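Local coordinates for protein aminotransferase, class III (PDB 6IO1) that acts as a thermostable (S)-enantioselective omega-transaminase, probably transferring amino groups by way of its pyridoxal 5'-phosphate cofactor, at residues Gly91-Pro95 and Pro96-Leu100; Val236-Asp240 and Gly241-Ala245. All coordinates share one frame; numbering follows the deposited sequence.

Overall arrangement
Following the chain from the N terminus, contact 1 comes first. It turns the short strand 92-93 into helix 95-107 and lies at the interface with the second subunit. Contact 2 follows much later. It ends the loop after strand 221-226 and starts helix 242-253, which leads on to strand 256-260. These two strands are parallel neighbours in the mixed sheet that runs from strand 112-118 to strand 181-184, so contact 2 belongs to a beta-alpha-beta crossover. The centres of contact 1 and contact 2 are about 37 Å apart. The contacts are in series and neither nest nor cross. Contact 1 forms an N-cap and first helical turn, contact 2 a beta turn leading into its helix; each includes two consecutive prolines.

Contact 1: Gly91-Pro95 and Pro96-Leu100; sequences GLASP and PTIEL
Ser94 is the N-cap of helix 95-107, and its OG donates a hydrogen bond to Thr97 OG1 at 2.9 Å. The OG lies between its own backbone N and carbonyl carbon (chi1 74°). This rotation brings OG beside the first helical turn, where it also meets Pro96 CD at 3.3 Å. Pro95 and Pro96 lie side by side in that turn, where a residue without an N-H costs no helical bond. The peptide link between them sets the rings close, with Pro95 CB 3.4 Å from Pro96 CD. The i+4 to i backbone bonding of the helix starts at once: Ile98 N donates to Ser94 O at 3.2 Å, and Glu99 N to Pro95 O at 2.9 Å. Ile98 then reaches back, its CD1 4.0 Å from Ala93 CB. Thr97 OG1 also bonds Gly326 O, which helps position it. Replacing Ser94 with an alanine removes OG, and Thr97 OG1 would probably lose the donor on this side. Glu99 forms a salt bridge with Lys14 of the second subunit. Leu92 and Ala93 join a parallel beta ladder with a strand of that subunit, while Ser94, Thr97 and Leu100 pack on helix 328-344.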
loop_
_atom_site.group_PDB
_atom_site.type_symbol
_atom_site.label_atom_id
_atom_site.label_comp_id
_atom_site.label_asym_id
_atom_site.label_seq_id
_atom_site.Cartn_x
_atom_site.Cartn_y
_atom_site.Cartn_z
ATOM N N GLY B 91 -9.290 -10.651 14.056
ATOM C CA GLY B 91 -9.161 -10.416 15.479
ATOM C C GLY B 91 -7.787 -10.665 16.054
ATOM O O GLY B 91 -7.651 -10.745 17.277
ATOM N N LEU B 92 -6.765 -10.810 15.219
ATOM C CA LEU B 92 -5.403 -10.987 15.699
ATOM C C LEU B 92 -4.727 -9.629 15.859
ATOM O O LEU B 92 -5.123 -8.639 15.244
ATOM C CB LEU B 92 -4.605 -11.867 14.738
ATOM C CG LEU B 92 -5.155 -13.268 14.463
ATOM C CD1 LEU B 92 -4.505 -13.862 13.224
ATOM C CD2 LEU B 92 -4.943 -14.171 15.665
ATOM N N ALA B 93 -3.697 -9.591 16.701
ATOM C CA ALA B 93 -2.928 -8.366 16.894
ATOM C C ALA B 93 -1.635 -8.694 17.626
ATOM O O ALA B 93 -1.520 -9.728 18.289
ATOM C CB ALA B 93 -3.723 -7.312 17.672
ATOM N N SER B 94 -0.666 -7.797 17.489
ATOM C CA SER B 94 0.602 -7.851 18.197
ATOM C C SER B 94 0.699 -6.708 19.204
ATOM O O SER B 94 0.007 -5.693 19.072
ATOM C CB SER B 94 1.777 -7.778 17.211
ATOM O OG SER B 94 1.936 -6.467 16.699
ATOM N N PRO B 95 1.541 -6.843 20.227
ATOM C CA PRO B 95 1.662 -5.788 21.249
ATOM C C PRO B 95 2.072 -4.439 20.674
ATOM O O PRO B 95 1.505 -3.412 21.081
ATOM C CB PRO B 95 2.734 -6.344 22.198
ATOM C CG PRO B 95 2.569 -7.814 22.089
ATOM C CD PRO B 95 2.226 -8.081 20.644
ATOM N N PRO B 96 3.054 -4.368 19.756
ATOM C CA PRO B 96 3.424 -3.035 19.244
ATOM C C PRO B 96 2.282 -2.328 18.538
ATOM O O PRO B 96 2.126 -1.111 18.691
ATOM C CB PRO B 96 4.592 -3.325 18.289
ATOM C CG PRO B 96 5.092 -4.656 18.665
ATOM C CD PRO B 96 3.922 -5.415 19.180
ATOM N N THR B 97 1.463 -3.065 17.786
ATOM C CA THR B 97 0.323 -2.461 17.103
ATOM C C THR B 97 -0.668 -1.873 18.102
ATOM O O THR B 97 -1.138 -0.737 17.942
ATOM C CB THR B 97 -0.360 -3.506 16.219
ATOM O OG1 THR B 97 0.624 -4.178 15.424
ATOM C CG2 THR B 97 -1.383 -2.851 15.307
ATOM N N ILE B 98 -0.986 -2.635 19.151
ATOM C CA ILE B 98 -1.942 -2.181 20.159
ATOM C C ILE B 98 -1.411 -0.946 20.880
ATOM O O ILE B 98 -2.134 0.041 21.087
ATOM C CB ILE B 98 -2.246 -3.325 21.143
ATOM C CG1 ILE B 98 -2.893 -4.504 20.412
ATOM C CG2 ILE B 98 -3.133 -2.844 22.266
ATOM C CD1 ILE B 98 -3.046 -5.743 21.269
ATOM N N GLU B 99 -0.137 -0.990 21.283
ATOM C CA GLU B 99 0.451 0.145 21.984
ATOM C C GLU B 99 0.491 1.382 21.095
ATOM O O GLU B 99 0.237 2.498 21.564
ATOM C CB GLU B 99 1.851 -0.210 22.486
ATOM C CG GLU B 99 1.878 -1.332 23.520
ATOM C CD GLU B 99 1.380 -0.903 24.892
ATOM O OE1 GLU B 99 0.912 0.246 25.040
ATOM O OE2 GLU B 99 1.459 -1.723 25.831
ATOM N N LEU B 100 0.805 1.205 19.809
ATOM C CA LEU B 100 0.803 2.339 18.892
ATOM C C LEU B 100 -0.592 2.923 18.744
ATOM O O LEU B 100 -0.756 4.146 18.686
ATOM C CB LEU B 100 1.357 1.922 17.529
ATOM C CG LEU B 100 1.445 3.052 16.501
ATOM C CD1 LEU B 100 2.415 4.128 16.969
ATOM C CD2 LEU B 100 1.849 2.517 15.136
#

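Contact 2: Val236-Asp240 and Gly241-Ala245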
loop_
_atom_site.group_PDB
_atom_site.type_symbol
_atom_site.label_atom_id
_atom_site.label_comp_id
_atom_site.label_asym_id
_atom_site.label_seq_id
_atom_site.Cartn_x
_atom_site.Cartn_y
_atom_site.Cartn_z
ATOM N N VAL B 236 0.575 24.785 -1.152
ATOM C CA VAL B 236 -0.445 25.825 -1.124
ATOM C C VAL B 236 -0.828 26.056 0.331
ATOM O O VAL B 236 -1.540 25.248 0.933
ATOM C CB VAL B 236 -1.665 25.443 -1.970
ATOM C CG1 VAL B 236 -2.682 26.573 -1.972
ATOM C CG2 VAL B 236 -1.238 25.101 -3.387
ATOM N N VAL B 237 -0.360 27.163 0.895
ATOM C CA VAL B 237 -0.694 27.530 2.266
ATOM C C VAL B 237 -2.043 28.236 2.237
ATOM O O VAL B 237 -2.191 29.258 1.552
ATOM C CB VAL B 237 0.394 28.415 2.895
ATOM C CG1 VAL B 237 0.069 28.700 4.352
ATOM C CG2 VAL B 237 1.755 27.747 2.768
ATOM N N PRO B 238 -3.047 27.733 2.948
ATOM C CA PRO B 238 -4.380 28.323 2.865
ATOM C C PRO B 238 -4.402 29.689 3.523
ATOM O O PRO B 238 -3.571 29.979 4.396
ATOM C CB PRO B 238 -5.254 27.320 3.631
ATOM C CG PRO B 238 -4.320 26.720 4.625
ATOM C CD PRO B 238 -2.990 26.626 3.920
ATOM N N PRO B 239 -5.326 30.560 3.128
ATOM C CA PRO B 239 -5.412 31.870 3.775
ATOM C C PRO B 239 -5.905 31.724 5.205
ATOM O O PRO B 239 -6.519 30.725 5.584
ATOM C CB PRO B 239 -6.422 32.631 2.908
ATOM C CG PRO B 239 -7.260 31.562 2.295
ATOM C CD PRO B 239 -6.340 30.393 2.073
ATOM N N ASP B 240 -5.606 32.742 6.008
ATOM C CA ASP B 240 -6.020 32.732 7.404
ATOM C C ASP B 240 -7.537 32.657 7.509
ATOM O O ASP B 240 -8.257 33.387 6.820
ATOM C CB ASP B 240 -5.487 33.975 8.113
ATOM C CG ASP B 240 -3.971 34.041 8.111
ATOM O OD1 ASP B 240 -3.328 32.973 8.192
ATOM O OD2 ASP B 240 -3.420 35.160 8.032
ATOM N N GLY B 241 -8.022 31.768 8.375
ATOM C CA GLY B 241 -9.444 31.600 8.582
ATOM C C GLY B 241 -10.130 30.655 7.618
ATOM O O GLY B 241 -11.343 30.445 7.743
ATOM N N TYR B 242 -9.398 30.085 6.659
ATOM C CA TYR B 242 -10.007 29.203 5.667
ATOM C C TYR B 242 -10.577 27.946 6.315
ATOM O O TYR B 242 -11.752 27.604 6.121
ATOM C CB TYR B 242 -8.969 28.842 4.599
ATOM C CG TYR B 242 -9.336 27.667 3.718
ATOM C CD1 TYR B 242 -10.082 27.852 2.562
ATOM C CD2 TYR B 242 -8.919 26.378 4.029
ATOM C CE1 TYR B 242 -10.416 26.787 1.748
ATOM C CE2 TYR B 242 -9.249 25.306 3.222
ATOM C CZ TYR B 242 -9.997 25.516 2.083
ATOM O OH TYR B 242 -10.328 24.454 1.274
ATOM N N TRP B 243 -9.750 27.245 7.091
ATOM C CA TRP B 243 -10.162 25.958 7.650
ATOM C C TRP B 243 -11.337 26.060 8.613
ATOM O O TRP B 243 -12.248 25.219 8.521
ATOM C CB TRP B 243 -8.952 25.273 8.293
ATOM C CG TRP B 243 -8.171 24.478 7.301
ATOM C CD1 TRP B 243 -6.882 24.690 6.907
ATOM C CD2 TRP B 243 -8.642 23.354 6.549
ATOM N NE1 TRP B 243 -6.517 23.758 5.964
ATOM C CE2 TRP B 243 -7.580 22.927 5.727
ATOM C CE3 TRP B 243 -9.857 22.663 6.495
ATOM C CZ2 TRP B 243 -7.697 21.840 4.863
ATOM C CZ3 TRP B 243 -9.970 21.586 5.638
ATOM C CH2 TRP B 243 -8.898 21.185 4.833
ATOM N N PRO B 244 -11.387 27.010 9.557
ATOM C CA PRO B 244 -12.580 27.083 10.420
ATOM C C PRO B 244 -13.868 27.295 9.643
ATOM O O PRO B 244 -14.872 26.630 9.926
ATOM C CB PRO B 244 -12.269 28.265 11.350
ATOM C CG PRO B 244 -10.790 28.345 11.374
ATOM C CD PRO B 244 -10.339 27.949 10.003
ATOM N N ALA B 245 -13.861 28.185 8.648
ATOM C CA ALA B 245 -15.066 28.439 7.862
ATOM C C ALA B 245 -15.482 27.207 7.062
ATOM O O ALA B 245 -16.666 26.834 7.036
ATOM C CB ALA B 245 -14.837 29.636 6.940
HETATM O O HOH W 1 -7.022 28.311 7.645
#
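Pro239 O accepts a hydrogen bond from Tyr242 N at 3.1 Å and closes a type II beta turn that leads straight into helix 242-253. Gly241 is the N-cap of this helix, which forms the beta-alpha-beta crossover between parallel strands 221-226 and 256-260, in the large domain of this fold-type I PLP enzyme. The inner side of the turn is tightly packed. Pro238 leans on both aromatic residues of the first helical turn. Its CB meets Tyr242 CD2 at 3.8 Å, and its CG lies 3.9 Å from Trp243 NE1. Pro239 CG adds a contact of 4.0 Å with Tyr242 CB. The Tyr242 side chain leaves with CG anti to the backbone N (chi1 165°), which takes the ring past Pro238 CB, its OH end leading away from the loop. There Tyr242 CE2 sits 3.8 Å above the Trp243 ring plane, over its centre. Both polar ends bond beyond these segments: Tyr242 OH with Arg150 NH1, and Trp243 NE1 with Pro228 O. Helix 198-216 packs against Pro239 and Tyr242, and Tyr278 against Pro238 and Trp243.

The outer side is looser. Asp240 and Gly241 are exposed, and the Asp240 side chain sets off away from the helix start, though CB stays close to Gly241 N. Asp240 N has a weak hydrogen bond to Asp198 OD2. Gly241 has a positive phi (86°), and a side chain there would press on Asp240 O.

A water bridges turn and helix: it accepts from Trp243 N at 3.0 Å and donates to Pro239 O at 3.2 Å. That carbonyl oxygen thus takes two donors, and Tyr242 N approaches it from 38° out of the carbonyl plane.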